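Local coordinates for hypothetical protein yqeU (Bacillus subtilis, PDB 1VHK) that probably methylates N3 of a specific uridine in 16S ribosomal RNA of the assembled small subunit, with S-adenosyl-L-methionine as methyl donor, at residues 201-206 / 241-246. Sequence-based numbering, arbitrary orientation.
Sequences LLIVFG and LYALSA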
ATOM      1  N   LEU A 201      17.834  -2.208  -0.885  1.00 30.35           N
ATOM      2  CA  LEU A 201      17.572  -0.774  -1.009  1.00 29.88           C
ATOM      3  C   LEU A 201      17.052  -0.178   0.296  1.00 30.06           C
ATOM      4  O   LEU A 201      16.180  -0.733   0.956  1.00 30.76           O
ATOM      5  CB  LEU A 201      16.613  -0.520  -2.157  1.00 27.62           C
ATOM      6  CG  LEU A 201      16.008   0.883  -2.262  1.00 30.18           C
ATOM      7  CD1 LEU A 201      17.044   1.896  -2.764  1.00 23.56           C
ATOM      8  CD2 LEU A 201      14.761   0.869  -3.135  1.00 25.61           C
ATOM      9  N   LEU A 202      17.704   0.883   0.755  1.00 30.34           N
ATOM     10  CA  LEU A 202      17.331   1.627   1.933  1.00 28.19           C
ATOM     11  C   LEU A 202      16.632   2.922   1.497  1.00 27.48           C
ATOM     12  O   LEU A 202      17.105   3.560   0.571  1.00 25.89           O
ATOM     13  CB  LEU A 202      18.539   2.018   2.798  1.00 25.20           C
ATOM     14  CG  LEU A 202      18.153   2.906   4.005  1.00 23.74           C
ATOM     15  CD1 LEU A 202      17.329   2.084   4.987  1.00 25.97           C
ATOM     16  CD2 LEU A 202      19.370   3.504   4.660  1.00 26.10           C
ATOM     17  N   ILE A 203      15.479   3.198   2.089  1.00 28.71           N
ATOM     18  CA  ILE A 203      14.700   4.391   1.758  1.00 28.74           C
ATOM     19  C   ILE A 203      14.375   5.118   3.060  1.00 30.61           C
ATOM     20  O   ILE A 203      13.801   4.482   3.959  1.00 32.09           O
ATOM     21  CB  ILE A 203      13.368   4.088   1.046  1.00 24.06           C
ATOM     22  CG1 ILE A 203      13.503   3.119  -0.118  1.00 21.97           C
ATOM     23  CG2 ILE A 203      12.742   5.393   0.542  1.00 21.05           C
ATOM     24  CD1 ILE A 203      12.224   2.792  -0.845  1.00 18.27           C
ATOM     25  N   VAL A 204      14.878   6.341   3.259  1.00 31.66           N
ATOM     26  CA  VAL A 204      14.573   6.985   4.552  1.00 30.29           C
ATOM     27  C   VAL A 204      13.561   8.078   4.374  1.00 30.49           C
ATOM     28  O   VAL A 204      13.589   8.849   3.415  1.00 30.52           O
ATOM     29  CB  VAL A 204      15.820   7.419   5.305  1.00 33.54           C
ATOM     30  CG1 VAL A 204      17.097   6.943   4.622  1.00 33.10           C
ATOM     31  CG2 VAL A 204      15.880   8.910   5.593  1.00 32.92           C
ATOM     32  N   PHE A 205      12.599   8.147   5.302  1.00 31.18           N
ATOM     33  CA  PHE A 205      11.559   9.181   5.262  1.00 30.64           C
ATOM     34  C   PHE A 205      11.635  10.072   6.494  1.00 31.16           C
ATOM     35  O   PHE A 205      11.987   9.580   7.578  1.00 33.34           O
ATOM     36  CB  PHE A 205      10.174   8.470   5.264  1.00 26.32           C
ATOM     37  CG  PHE A 205      10.049   7.471   4.153  1.00 20.11           C
ATOM     38  CD1 PHE A 205      10.476   6.177   4.328  1.00 18.51           C
ATOM     39  CD2 PHE A 205       9.515   7.853   2.936  1.00 19.97           C
ATOM     40  CE1 PHE A 205      10.421   5.272   3.292  1.00 22.65           C
ATOM     41  CE2 PHE A 205       9.421   6.942   1.899  1.00 22.31           C
ATOM     42  CZ  PHE A 205       9.850   5.643   2.091  1.00 23.72           C
ATOM     43  N   GLY A 206      11.181  11.302   6.430  1.00 31.63           N
ATOM     44  CA  GLY A 206      11.215  12.139   7.655  1.00 35.61           C
ATOM     45  C   GLY A 206       9.849  12.020   8.349  1.00 36.91           C
ATOM     46  O   GLY A 206       8.963  11.373   7.811  1.00 36.14           O
ATOM     47  N   LEU A 241       4.364   3.846   1.333  1.00 21.98           N
ATOM     48  CA  LEU A 241       3.363   3.010   0.684  1.00 24.44           C
ATOM     49  C   LEU A 241       3.429   3.190  -0.839  1.00 24.89           C
ATOM     50  O   LEU A 241       3.565   2.212  -1.559  1.00 23.02           O
ATOM     51  CB  LEU A 241       1.982   3.396   1.201  1.00 26.97           C
ATOM     52  CG  LEU A 241       1.460   2.632   2.415  1.00 31.10           C
ATOM     53  CD1 LEU A 241       2.572   2.192   3.380  1.00 28.35           C
ATOM     54  CD2 LEU A 241       0.435   3.496   3.127  1.00 32.30           C
ATOM     55  N   TYR A 242       3.456   4.450  -1.257  1.00 24.21           N
ATOM     56  CA  TYR A 242       3.698   4.800  -2.652  1.00 25.67           C
ATOM     57  C   TYR A 242       4.988   4.140  -3.145  1.00 26.82           C
ATOM     58  O   TYR A 242       5.056   3.465  -4.183  1.00 25.40           O
ATOM     59  CB  TYR A 242       3.857   6.329  -2.721  1.00 26.55           C
ATOM     60  CG  TYR A 242       4.163   6.898  -4.072  1.00 27.85           C
ATOM     61  CD1 TYR A 242       3.152   7.533  -4.787  1.00 28.91           C
ATOM     62  CD2 TYR A 242       5.436   6.824  -4.647  1.00 27.48           C
ATOM     63  CE1 TYR A 242       3.390   8.073  -6.038  1.00 30.57           C
ATOM     64  CE2 TYR A 242       5.681   7.346  -5.899  1.00 28.99           C
ATOM     65  CZ  TYR A 242       4.659   7.976  -6.589  1.00 31.51           C
ATOM     66  OH  TYR A 242       4.873   8.517  -7.838  1.00 31.64           O
ATOM     67  N   ALA A 243       6.074   4.397  -2.385  1.00 26.03           N
ATOM     68  CA  ALA A 243       7.351   3.806  -2.745  1.00 26.31           C
ATOM     69  C   ALA A 243       7.296   2.297  -2.896  1.00 25.20           C
ATOM     70  O   ALA A 243       7.876   1.775  -3.852  1.00 26.66           O
ATOM     71  CB  ALA A 243       8.442   4.168  -1.734  1.00 25.57           C
ATOM     72  N   LEU A 244       6.670   1.544  -1.984  1.00 23.89           N
ATOM     73  CA  LEU A 244       6.740   0.087  -2.131  1.00 23.23           C
ATOM     74  C   LEU A 244       5.879  -0.323  -3.343  1.00 23.70           C
ATOM     75  O   LEU A 244       6.231  -1.255  -4.045  1.00 24.85           O
ATOM     76  CB  LEU A 244       6.331  -0.688  -0.948  1.00 22.60           C
ATOM     77  CG  LEU A 244       7.134  -1.125   0.227  1.00 24.38           C
ATOM     78  CD1 LEU A 244       8.620  -1.126  -0.011  1.00 17.70           C
ATOM     79  CD2 LEU A 244       6.737  -0.369   1.503  1.00 16.89           C
ATOM     80  N   SER A 245       4.742   0.337  -3.487  1.00 21.57           N
ATOM     81  CA  SER A 245       3.816   0.072  -4.552  1.00 21.01           C
ATOM     82  C   SER A 245       4.441   0.352  -5.907  1.00 20.74           C
ATOM     83  O   SER A 245       4.350  -0.518  -6.782  1.00 22.58           O
ATOM     84  CB  SER A 245       2.508   0.878  -4.377  1.00 22.86           C
ATOM     85  OG  SER A 245       1.902   0.499  -3.138  1.00 16.64           O
ATOM     86  N   ALA A 246       5.183   1.430  -6.052  1.00 20.71           N
ATOM     87  CA  ALA A 246       5.900   1.712  -7.300  1.00 19.69           C
ATOM     88  C   ALA A 246       6.946   0.638  -7.559  1.00 20.70           C
ATOM     89  O   ALA A 246       7.018   0.100  -8.674  1.00 21.69           O
ATOM     90  CB  ALA A 246       6.517   3.102  -7.239  1.00 18.99           C
TER
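Segment 201-206, strand up to Phe205, comes closest to helix segment 241-246 where Ile203 lies across from Ala243, their CA atoms 8.6 Å apart. Ala243 presents its methyl to two larger side chains of the strand. Ile203 reaches it with the end of its longer branch, CD1 standing 4.1 Å from Ala243 CB. With CG1 anti to the carbonyl carbon and chi2 fully extended at 180°, that branch runs out toward the helix. Phe205, two residues on and on the same side of the strand, comes in edge-on: its CZ is 4.3 Å from Ala243 CB, and the methyl lies near the ring plane rather than over a face. Within the helix, Leu241 O accepts hydrogen bonds from both the backbone N and OG of Ser245, with Ser245 OG 2.9 Å from Leu241 O and above the carbonyl plane. Strands 82-88 and 171-175 flank the strand in the parallel sheet of the SPOUT-family methyltransferase domain, and Ile247, farther along helix 239-253, also packs on Ile203. Tyr242, Ser245 and Ala246 pack on the second subunit, where Tyr242 OH hydrogen-bonds Ser248 OG of that chain. The contact is apolar and buried, so shape and exclusion of water probably join these two segments.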